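Local coordinates for tail fiber protein (Acinetobacter phage AM24, PDB 5W5P) that probably recognises, and may degrade, the capsular polysaccharide of Acinetobacter baumannii as the trimeric tailspike of the phage, at the interface of chains A and B. Coordinates in Å, arbitrary orientation; residue numbers count along the deposited sequence, not the author numbering. Chains: chain A/B, Tail fiber protein.

The interface of chains A and B. Residues chain A 15-17; chain B 21-23.
A:Leu17 and the B:Leu21–B:Lys23 segment meet as a short parallel beta bridge between two chains of the tailspike, close to the start of the modelled polypeptide. The bridge, one part of a larger interface, probably helps tie neighbouring chains together at the N-terminal end of the trimer. Two backbone hydrogen bonds define it. The amide N of A:Leu17 donates to the carbonyl O of B:Leu21 at 3.1 Å, and this donor lies in the plane of the B:Leu21 carbonyl. The second bond returns from B:Lys23 N to A:Leu17 O at 2.7 Å and is nearly straight at the hydrogen. Its donor is nevertheless tilted 33° from the plane of the acceptor carbonyl. A:Leu17 thus uses both its N-H and its C=O on chain B, bracketing B:Ile22, its bridge partner.

Side chains close the contact on either side of this pair of bonds. B:Ile22 sends its CG1 branch toward A:Leu17: CG1 stands anti to its own carbonyl carbon (chi1 -48°), and the CD1 methyl at the end of that branch meets the leucine first at A:Leu17 CB, near its root, at 3.7 Å. The other branch, methyl CG2, lies by the carbonyl oxygen A:Leu17 O at 3.4 Å. A:Val15 and B:Leu21 run side by side and point the same way. With CG1 of the valine anti to the backbone N (chi1 179°), that methyl is the one turned to the leucine, where it meets the branch carbon CG at 3.9 Å and also borders methyl CD2.

The two lysines approach at an angle, with B:Lys23 bent at chi3 and A:Lys16 extended beyond CG but poorly ordered, so their relative placement is only approximate. Like charges at their ends would probably disfavour close approach unless solvent or an anion screens them. As modelled, the two side-chain amine nitrogens, A:Lys16 NZ and B:Lys23 NZ, stand 4.3 Å apart.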
loop_
_atom_site.group_PDB
_atom_site.type_symbol
_atom_site.label_atom_id
_atom_site.label_comp_id
_atom_site.label_asym_id
_atom_site.label_seq_id
_atom_site.Cartn_x
_atom_site.Cartn_y
_atom_site.Cartn_z
ATOM N N VAL A 15 43.280 -34.174 -59.166
ATOM C CA VAL A 15 41.994 -34.525 -59.777
ATOM C C VAL A 15 40.978 -33.524 -59.230
ATOM O O VAL A 15 40.356 -33.740 -58.191
ATOM C CB VAL A 15 41.600 -35.972 -59.486
ATOM C CG1 VAL A 15 40.246 -36.297 -60.108
ATOM C CG2 VAL A 15 42.678 -36.929 -59.985
ATOM N N LYS A 16 40.814 -32.407 -59.937
ATOM C CA LYS A 16 40.003 -31.295 -59.456
ATOM C C LYS A 16 38.967 -30.922 -60.505
ATOM O O LYS A 16 39.323 -30.515 -61.614
ATOM C CB LYS A 16 40.877 -30.083 -59.117
ATOM C CG LYS A 16 41.952 -30.359 -58.077
ATOM C CD LYS A 16 43.053 -29.309 -58.123
ATOM C CE LYS A 16 43.707 -29.136 -56.761
ATOM N NZ LYS A 16 45.126 -28.698 -56.877
ATOM N N LEU A 17 37.690 -31.063 -60.152
ATOM C CA LEU A 17 36.591 -30.555 -60.960
ATOM C C LEU A 17 35.992 -29.350 -60.257
ATOM O O LEU A 17 35.516 -29.488 -59.121
ATOM C CB LEU A 17 35.521 -31.624 -61.174
ATOM C CG LEU A 17 35.712 -32.665 -62.276
ATOM C CD1 LEU A 17 34.362 -33.199 -62.720
ATOM C CD2 LEU A 17 36.476 -32.083 -63.453
ATOM N N LEU B 21 36.132 -35.106 -55.084
ATOM C CA LEU B 21 36.768 -34.782 -56.353
ATOM C C LEU B 21 36.255 -33.479 -56.950
ATOM O O LEU B 21 36.689 -33.101 -58.042
ATOM C CB LEU B 21 36.568 -35.925 -57.355
ATOM C CG LEU B 21 37.587 -37.068 -57.347
ATOM C CD1 LEU B 21 37.886 -37.570 -55.932
ATOM C CD2 LEU B 21 37.095 -38.204 -58.225
ATOM N N ILE B 22 35.342 -32.795 -56.266
ATOM C CA ILE B 22 34.832 -31.495 -56.686
ATOM C C ILE B 22 35.462 -30.429 -55.798
ATOM O O ILE B 22 35.527 -30.593 -54.574
ATOM C CB ILE B 22 33.295 -31.442 -56.610
ATOM C CG1 ILE B 22 32.683 -32.676 -57.282
ATOM C CG2 ILE B 22 32.769 -30.151 -57.218
ATOM C CD1 ILE B 22 32.946 -32.759 -58.773
ATOM N N LYS B 23 35.926 -29.342 -56.411
ATOM C CA LYS B 23 36.627 -28.274 -55.711
ATOM C C LYS B 23 35.769 -27.016 -55.686
ATOM O O LYS B 23 35.290 -26.563 -56.731
ATOM C CB LYS B 23 37.974 -27.975 -56.372
ATOM C CG LYS B 23 38.777 -26.875 -55.683
ATOM C CD LYS B 23 39.931 -26.393 -56.555
ATOM C CE LYS B 23 41.142 -25.986 -55.722
ATOM N NZ LYS B 23 42.267 -25.526 -56.590
#